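Local coordinates for protein monothiol glutaredoxin-S14, chloroplastic (Arabidopsis thaliana, PDB 3IPZ) that binds a bridging [2Fe-2S] cluster as a homodimer, may donate such clusters to other proteins, and may reduce glutathione-thiol disulfides, at residues 64-67 with 73-76; 13-16 with 22-25. All coordinates share one frame; numbering follows the deposited sequence.

Contact 1 of 2, residues 64-67 with 73-76; sequences GLKE and TFPQ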
loop_
_atom_site.group_PDB
_atom_site.type_symbol
_atom_site.label_atom_id
_atom_site.label_comp_id
_atom_site.label_asym_id
_atom_site.label_seq_id
_atom_site.Cartn_x
_atom_site.Cartn_y
_atom_site.Cartn_z
ATOM N N GLY A 64 4.793 -6.711 -10.958
ATOM C CA GLY A 64 3.504 -6.311 -11.498
ATOM C C GLY A 64 2.990 -5.038 -10.829
ATOM O O GLY A 64 2.443 -4.147 -11.485
ATOM N N LEU A 65 3.171 -4.939 -9.516
ATOM C CA LEU A 65 2.718 -3.764 -8.786
ATOM C C LEU A 65 3.491 -2.505 -9.192
ATOM O O LEU A 65 2.920 -1.420 -9.271
ATOM C CB LEU A 65 2.822 -4.017 -7.278
ATOM C CG LEU A 65 1.639 -4.812 -6.709
ATOM C CD1 LEU A 65 1.966 -5.359 -5.327
ATOM C CD2 LEU A 65 0.426 -3.918 -6.657
ATOM N N LYS A 66 4.784 -2.645 -9.456
ATOM C CA LYS A 66 5.576 -1.502 -9.881
ATOM C C LYS A 66 4.942 -0.898 -11.137
ATOM O O LYS A 66 4.891 0.318 -11.299
ATOM C CB LYS A 66 7.020 -1.921 -10.187
ATOM C CG LYS A 66 7.867 -2.227 -8.965
ATOM C CD LYS A 66 9.256 -2.760 -9.341
ATOM C CE LYS A 66 10.058 -1.738 -10.163
ATOM N NZ LYS A 66 11.490 -2.121 -10.371
ATOM N N GLU A 67 4.449 -1.751 -12.023
ATOM C CA GLU A 67 3.844 -1.270 -13.253
ATOM C C GLU A 67 2.420 -0.798 -13.026
ATOM O O GLU A 67 2.018 0.231 -13.552
ATOM C CB GLU A 67 3.854 -2.360 -14.323
ATOM C CG GLU A 67 3.487 -1.830 -15.702
ATOM C CD GLU A 67 3.523 -2.905 -16.775
ATOM O OE1 GLU A 67 4.559 -3.602 -16.875
ATOM O OE2 GLU A 67 2.523 -3.045 -17.518
ATOM N N THR A 73 9.134 1.532 -6.233
ATOM C CA THR A 73 9.452 0.857 -4.980
ATOM C C THR A 73 8.294 0.599 -4.053
ATOM O O THR A 73 7.129 0.756 -4.403
ATOM C CB THR A 73 10.462 1.611 -4.107
ATOM O OG1 THR A 73 10.886 2.806 -4.764
ATOM C CG2 THR A 73 11.637 0.691 -3.769
ATOM N N PHE A 74 8.672 0.218 -2.838
ATOM C CA PHE A 74 7.750 -0.085 -1.774
ATOM C C PHE A 74 8.350 0.506 -0.520
ATOM O O PHE A 74 9.572 0.603 -0.389
ATOM C CB PHE A 74 7.583 -1.603 -1.644
ATOM C CG PHE A 74 7.062 -2.242 -2.887
ATOM C CD1 PHE A 74 7.929 -2.664 -3.883
ATOM C CD2 PHE A 74 5.691 -2.348 -3.100
ATOM C CE1 PHE A 74 7.436 -3.176 -5.079
ATOM C CE2 PHE A 74 5.189 -2.860 -4.291
ATOM C CZ PHE A 74 6.064 -3.273 -5.283
ATOM N N PRO A 75 7.507 0.844 0.456
ATOM C CA PRO A 75 6.049 0.694 0.455
ATOM C C PRO A 75 5.192 1.409 -0.579
ATOM O O PRO A 75 5.504 2.493 -1.061
ATOM C CB PRO A 75 5.672 1.122 1.867
ATOM C CG PRO A 75 6.654 2.228 2.124
ATOM C CD PRO A 75 7.952 1.603 1.640
ATOM N N GLN A 76 4.079 0.762 -0.884
ATOM C CA GLN A 76 3.069 1.264 -1.792
ATOM C C GLN A 76 1.770 1.128 -0.997
ATOM O O GLN A 76 1.408 0.032 -0.582
ATOM C CB GLN A 76 3.011 0.417 -3.070
ATOM C CG GLN A 76 3.997 0.848 -4.137
ATOM C CD GLN A 76 3.887 0.040 -5.419
ATOM O OE1 GLN A 76 2.818 -0.459 -5.768
ATOM N NE2 GLN A 76 4.997 -0.073 -6.137
#
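Phe74 meets helix 59-69 with the outer edge of its ring, where CB of Leu65 lies in the ring plane, 3.9 Å from CZ of Phe74. Lys66, one residue further along the helix, approaches obliquely: its CG is 4.0 Å from CE1 of Phe74, and the two side chains cross at about a right angle. With CG anti to its carbonyl carbon (chi1 -74°), Lys66 brings that CG beside the ring; the contact is made there, and the chain bends only beyond it, at chi3.

NE2 of Gln76 sits over the rim of one face of the same ring, 3.3 Å above its plane. NE2 is held there by a hydrogen bond to Thr73 O of 2.9 Å, with an N-H...O angle of 151°. The acceptor stays near the Gln76 amide plane, while the donor is tilted 29° from the Thr73 carbonyl plane. At the other end of the amide, OE1 is hydrogen-bonded to the hydroxyl of Ser69; its 3.6 Å approach to Leu65 O is only a contact between two acceptors. Both ends of this buried amide are therefore engaged, which fixes its rotation. A leucine in place of Gln76 would probably deprive Thr73 O of its NE2 donor and the Ser69 hydroxyl of its OE1 partner, losing the amide link between Ser69 and the loop.

Pro75 follows a cis peptide bond and packs on Phe35 and Ser36 at the start of helix 34-45. That cis bond, in a loop leading directly into strand 76-79, identifies the cis-proline loop of the thioredoxin fold. Lys66 and Phe74 both probably bind glutathione, as in related glutaredoxins, which places the contact beside the probable glutathione site.

Contact 2 of 2, residues 13-16 with 22-25; sequences KLVN and LFMK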
loop_
_atom_site.group_PDB
_atom_site.type_symbol
_atom_site.label_atom_id
_atom_site.label_comp_id
_atom_site.label_asym_id
_atom_site.label_seq_id
_atom_site.Cartn_x
_atom_site.Cartn_y
_atom_site.Cartn_z
ATOM N N LYS A 13 -8.383 -6.809 -7.809
ATOM C CA LYS A 13 -9.150 -7.498 -6.779
ATOM C C LYS A 13 -8.427 -7.381 -5.442
ATOM O O LYS A 13 -9.036 -7.107 -4.404
ATOM C CB LYS A 13 -9.332 -8.974 -7.152
ATOM C CG LYS A 13 -10.098 -9.781 -6.105
ATOM C CD LYS A 13 -10.296 -11.241 -6.504
ATOM C CE LYS A 13 -10.963 -12.025 -5.371
ATOM N NZ LYS A 13 -11.302 -13.429 -5.734
ATOM N N LEU A 14 -7.117 -7.581 -5.482
ATOM C CA LEU A 14 -6.290 -7.503 -4.288
ATOM C C LEU A 14 -6.358 -6.123 -3.608
ATOM O O LEU A 14 -6.562 -6.038 -2.391
ATOM C CB LEU A 14 -4.832 -7.805 -4.639
ATOM C CG LEU A 14 -4.015 -8.597 -3.626
ATOM C CD1 LEU A 14 -2.559 -8.335 -3.895
ATOM C CD2 LEU A 14 -4.355 -8.205 -2.208
ATOM N N VAL A 15 -6.179 -5.048 -4.379
ATOM C CA VAL A 15 -6.205 -3.712 -3.776
ATOM C C VAL A 15 -7.589 -3.266 -3.307
ATOM O O VAL A 15 -7.707 -2.317 -2.531
ATOM C CB VAL A 15 -5.596 -2.628 -4.715
ATOM C CG1 VAL A 15 -4.160 -3.004 -5.058
ATOM C CG2 VAL A 15 -6.439 -2.457 -5.967
ATOM N N ASN A 16 -8.630 -3.965 -3.743
ATOM C CA ASN A 16 -9.986 -3.630 -3.327
ATOM C C ASN A 16 -10.534 -4.607 -2.293
ATOM O O ASN A 16 -11.680 -4.475 -1.867
ATOM C CB ASN A 16 -10.930 -3.589 -4.538
ATOM C CG ASN A 16 -10.724 -2.356 -5.398
ATOM O OD1 ASN A 16 -11.158 -1.262 -5.046
ATOM N ND2 ASN A 16 -10.041 -2.524 -6.525
ATOM N N LEU A 22 -1.478 -2.338 2.307
ATOM C CA LEU A 22 -0.094 -1.897 2.249
ATOM C C LEU A 22 0.836 -2.950 1.653
ATOM O O LEU A 22 0.916 -4.063 2.151
ATOM C CB LEU A 22 0.384 -1.583 3.659
ATOM C CG LEU A 22 1.572 -0.681 3.947
ATOM C CD1 LEU A 22 2.383 -1.346 5.035
ATOM C CD2 LEU A 22 2.395 -0.422 2.713
ATOM N N PHE A 23 1.542 -2.603 0.587
ATOM C CA PHE A 23 2.500 -3.535 0.006
ATOM C C PHE A 23 3.847 -3.101 0.564
ATOM O O PHE A 23 4.298 -2.003 0.303
ATOM C CB PHE A 23 2.454 -3.461 -1.517
ATOM C CG PHE A 23 1.170 -3.979 -2.087
ATOM C CD1 PHE A 23 0.182 -3.102 -2.534
ATOM C CD2 PHE A 23 0.921 -5.351 -2.123
ATOM C CE1 PHE A 23 -1.037 -3.578 -3.007
ATOM C CE2 PHE A 23 -0.298 -5.847 -2.596
ATOM C CZ PHE A 23 -1.281 -4.957 -3.039
ATOM N N MET A 24 4.472 -3.971 1.350
ATOM C CA MET A 24 5.730 -3.641 2.006
ATOM C C MET A 24 6.824 -4.692 1.908
ATOM O O MET A 24 6.643 -5.771 1.338
ATOM C CB MET A 24 5.461 -3.390 3.490
ATOM C CG MET A 24 4.925 -4.617 4.204
ATOM S SD MET A 24 4.428 -4.341 5.928
ATOM C CE MET A 24 6.029 -3.909 6.668
ATOM N N LYS A 25 7.977 -4.346 2.471
ATOM C CA LYS A 25 9.115 -5.245 2.521
ATOM C C LYS A 25 9.041 -5.806 3.932
ATOM O O LYS A 25 9.322 -5.109 4.914
ATOM C CB LYS A 25 10.414 -4.472 2.296
ATOM C CG LYS A 25 10.526 -3.939 0.877
ATOM C CD LYS A 25 11.854 -3.290 0.611
ATOM C CE LYS A 25 11.956 -2.888 -0.846
ATOM N NZ LYS A 25 13.236 -2.167 -1.128
#
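Phe23 holds CG anti to its carbonyl carbon (chi1 -68°) and turns its ring at chi2 103°, directing the CZ end at helix 5-15, where Val15 places CG1 anti to its own carbonyl carbon (chi1 -58°) and within reach of that ring. The two helix residues share the far rim. CD1 of Leu14 lies 3.6 Å from CE2 of Phe23. On the other flank of CZ, CG1 of Val15 is 3.8 Å from CE1 of Phe23. The two methyls thus straddle the CZ corner.

Both methyls lie close to the ring plane, so they bear on its edge and not on a face. Leu14 comes from the direction opposite to Phe23, its CD1 meeting the ring edge, while Val15 crosses Phe23 at about a right angle. No hydrogen bond spans the segments. The backbones stay well apart, with 8.8 Å between CA of Val15 and CA of Leu22, so the connection is purely apolar and made by side chains.

The Phe23 ring also touches Val53 of strand 51-54, Leu65 of helix 59-69 and Phe74 of the loop that follows that helix, and Val15 packs against Tyr68, again of helix 59-69. Leu22 and Met24, which flank Phe23 in the strand, instead meet helix 34-45. Phe23 thus faces helices 5-15 and 59-69 and its neighbours face helix 34-45, as expected of a central sheet with helices on both faces, here the alpha/beta/alpha sandwich of the thioredoxin fold.

Contact 2 comes first along the chain, both its segments preceding those of contact 1, yet their centres lie only 9 Å apart. They meet at the sheet: strand 20-24 of contact 2 runs antiparallel to strand 76-79, which the loop of contact 1 enters, and Phe23 N is 2.9 Å from Gln76 O, a probable hydrogen bond. Phe23 also packs against both helices on its face of the sheet, its CD2 lying 3.4 Å from CD1 of Leu65. Helices 5-15 and 59-69 thereby share a common core within this single glutaredoxin domain, part of a longer chloroplast protein. That core underlies the loop bearing Phe74, while Lys25, probably another glutathione-binding residue, follows strand 20-24.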